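Local coordinates for protein beta-lactamase Mb2281c (Mycobacterium bovis, PDB 3I7J) that probably acts as a serine hydrolase of the beta-lactamase and penicillin-binding-protein family, at residues A49-V54 with S167-Q172. Sequence-based numbering, arbitrary orientation.
Sequences AAQVAV and STVSAQ
Val-52 and Val-169 meet methyl against methyl, CG2 of the first lying 3.7 Å from CG1 of the second, with the two side chains crossing at a slant. The same Val-169 CG1 reaches the aliphatic root of Gln-51, ending 4.0 Å from its CB, and thus sits over two consecutive residues of one helical turn. It gets there because chi1 of -60° sets CG1 opposite the carbonyl carbon while the CB of Val-169 already points at the helix. Val-52 CG2 has a polar neighbour too: it rests 3.5 Å from the carbonyl O of Thr-168, with Thr-168 OG1 a little farther off at 3.8 Å. Between the two segments the contact is van der Waals packing, burying 149 Å² in all. It joins helix 42-56 of the beta-lactamase fold, at whose N-terminal end a probable SxxK motif is placed, with Ser-40 just before the helix and Lys-43 in its first turn, to the turn linking helices 153-164 and 171-177. Asp-162 OD1 accepts hydrogen bonds from the backbone N of Ser-167 and of Thr-168, tying the turn to the preceding helix. Ser-170 N-caps the next helix through OG to Met-173 N, and that hydroxyl also bonds Glu-55 OE2 on helix 42-56. The amide of Gln-51 is held at both ends, OE1 by Arg-48 and NE2 by the carbonyl O of Leu-202.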
ATOM      1  N   ALA A  49      -9.277  -3.648   2.816  1.00  7.84           N
ATOM      2  CA  ALA A  49     -10.495  -4.430   2.644  1.00  7.90           C
ATOM      3  C   ALA A  49     -10.426  -5.660   3.556  1.00 17.13           C
ATOM      4  O   ALA A  49     -11.425  -6.041   4.176  1.00 14.46           O
ATOM      5  CB  ALA A  49     -10.643  -4.855   1.188  1.00  6.63           C
ATOM      6  N   ALA A  50      -9.243  -6.274   3.643  1.00 11.38           N
ATOM      7  CA  ALA A  50      -9.056  -7.448   4.503  1.00 10.15           C
ATOM      8  C   ALA A  50      -9.161  -7.058   5.985  1.00  8.21           C
ATOM      9  O   ALA A  50      -9.579  -7.859   6.819  1.00  6.03           O
ATOM     10  CB  ALA A  50      -7.702  -8.100   4.232  1.00  5.76           C
ATOM     11  N   GLN A  51      -8.763  -5.827   6.294  1.00  8.43           N
ATOM     12  CA  GLN A  51      -8.832  -5.316   7.651  1.00 12.45           C
ATOM     13  C   GLN A  51     -10.298  -5.106   8.032  1.00 11.87           C
ATOM     14  O   GLN A  51     -10.707  -5.412   9.151  1.00 15.66           O
ATOM     15  CB  GLN A  51      -8.071  -4.000   7.761  1.00 11.53           C
ATOM     16  CG  GLN A  51      -6.555  -4.163   7.800  1.00 11.07           C
ATOM     17  CD  GLN A  51      -5.836  -2.878   7.438  1.00 12.89           C
ATOM     18  OE1 GLN A  51      -6.317  -1.789   7.736  1.00 14.33           O
ATOM     19  NE2 GLN A  51      -4.678  -2.999   6.797  1.00  7.28           N
ATOM     20  N   VAL A  52     -11.087  -4.586   7.098  1.00  8.35           N
ATOM     21  CA  VAL A  52     -12.501  -4.374   7.353  1.00  8.48           C
ATOM     22  C   VAL A  52     -13.167  -5.737   7.572  1.00 16.38           C
ATOM     23  O   VAL A  52     -14.018  -5.881   8.446  1.00 13.97           O
ATOM     24  CB  VAL A  52     -13.198  -3.653   6.165  1.00  9.57           C
ATOM     25  CG1 VAL A  52     -14.707  -3.595   6.402  1.00  6.30           C
ATOM     26  CG2 VAL A  52     -12.645  -2.236   6.022  1.00  3.10           C
ATOM     27  N   ALA A  53     -12.772  -6.736   6.779  1.00 13.35           N
ATOM     28  CA  ALA A  53     -13.338  -8.079   6.900  1.00 10.13           C
ATOM     29  C   ALA A  53     -13.082  -8.683   8.286  1.00 14.94           C
ATOM     30  O   ALA A  53     -13.948  -9.365   8.846  1.00 13.20           O
ATOM     31  CB  ALA A  53     -12.776  -8.991   5.822  1.00 12.54           C
ATOM     32  N   VAL A  54     -11.899  -8.434   8.839  1.00  5.62           N
ATOM     33  CA  VAL A  54     -11.575  -8.935  10.159  1.00  8.39           C
ATOM     34  C   VAL A  54     -12.521  -8.288  11.163  1.00 17.08           C
ATOM     35  O   VAL A  54     -13.065  -8.960  12.041  1.00 16.10           O
ATOM     36  CB  VAL A  54     -10.107  -8.606  10.560  1.00 13.48           C
ATOM     37  CG1 VAL A  54      -9.861  -8.963  12.023  1.00  9.00           C
ATOM     38  CG2 VAL A  54      -9.140  -9.387   9.673  1.00 14.33           C
ATOM     39  N   SER A 167     -11.181   5.647   9.453  1.00 10.29           N
ATOM     40  CA  SER A 167     -12.629   5.700   9.543  1.00 17.22           C
ATOM     41  C   SER A 167     -13.224   4.378   9.074  1.00 19.89           C
ATOM     42  O   SER A 167     -14.197   3.882   9.645  1.00 15.69           O
ATOM     43  CB  SER A 167     -13.188   6.823   8.683  1.00 24.92           C
ATOM     44  OG  SER A 167     -14.596   6.873   8.816  1.00 22.89           O
ATOM     45  N   THR A 168     -12.632   3.823   8.024  1.00 16.14           N
ATOM     46  CA  THR A 168     -13.080   2.564   7.449  1.00 16.88           C
ATOM     47  C   THR A 168     -12.813   1.395   8.402  1.00 15.47           C
ATOM     48  O   THR A 168     -13.416   0.331   8.272  1.00 14.00           O
ATOM     49  CB  THR A 168     -12.381   2.320   6.093  1.00 17.54           C
ATOM     50  OG1 THR A 168     -13.177   1.441   5.300  1.00 45.76           O
ATOM     51  CG2 THR A 168     -11.027   1.703   6.293  1.00 11.28           C
ATOM     52  N   VAL A 169     -11.899   1.603   9.348  1.00 10.84           N
ATOM     53  CA  VAL A 169     -11.567   0.600  10.359  1.00  9.98           C
ATOM     54  C   VAL A 169     -11.370   1.341  11.685  1.00 15.29           C
ATOM     55  O   VAL A 169     -11.242   2.564  11.703  1.00 18.15           O
ATOM     56  CB  VAL A 169     -10.257  -0.206  10.027  1.00 12.61           C
ATOM     57  CG1 VAL A 169     -10.416  -0.946   8.708  1.00  9.19           C
ATOM     58  CG2 VAL A 169      -9.045   0.718   9.980  1.00  4.25           C
ATOM     59  N   SER A 170     -11.353   0.604  12.788  1.00 11.29           N
ATOM     60  CA  SER A 170     -11.172   1.206  14.101  1.00 13.49           C
ATOM     61  C   SER A 170      -9.751   1.703  14.274  1.00 16.53           C
ATOM     62  O   SER A 170      -8.826   1.241  13.603  1.00 16.52           O
ATOM     63  CB  SER A 170     -11.457   0.180  15.189  1.00 15.16           C
ATOM     64  OG  SER A 170     -10.508  -0.873  15.110  1.00 18.77           O
ATOM     65  N   ALA A 171      -9.578   2.642  15.193  1.00 13.55           N
ATOM     66  CA  ALA A 171      -8.261   3.184  15.474  1.00 17.72           C
ATOM     67  C   ALA A 171      -7.308   2.063  15.900  1.00 18.35           C
ATOM     68  O   ALA A 171      -6.114   2.111  15.596  1.00 20.43           O
ATOM     69  CB  ALA A 171      -8.360   4.247  16.578  1.00 15.64           C
ATOM     70  N   GLN A 172      -7.833   1.058  16.601  1.00 15.11           N
ATOM     71  CA  GLN A 172      -7.010  -0.062  17.064  1.00 12.84           C
ATOM     72  C   GLN A 172      -6.521  -0.943  15.917  1.00 11.03           C
ATOM     73  O   GLN A 172      -5.370  -1.376  15.903  1.00 12.84           O
ATOM     74  CB  GLN A 172      -7.780  -0.928  18.067  1.00 17.07           C
ATOM     75  CG  GLN A 172      -6.937  -2.063  18.647  1.00 21.42           C
ATOM     76  CD  GLN A 172      -5.554  -1.585  19.072  1.00 41.21           C
ATOM     77  OE1 GLN A 172      -5.427  -0.617  19.827  1.00 48.79           O
ATOM     78  NE2 GLN A 172      -4.512  -2.257  18.582  1.00 38.40           N
TER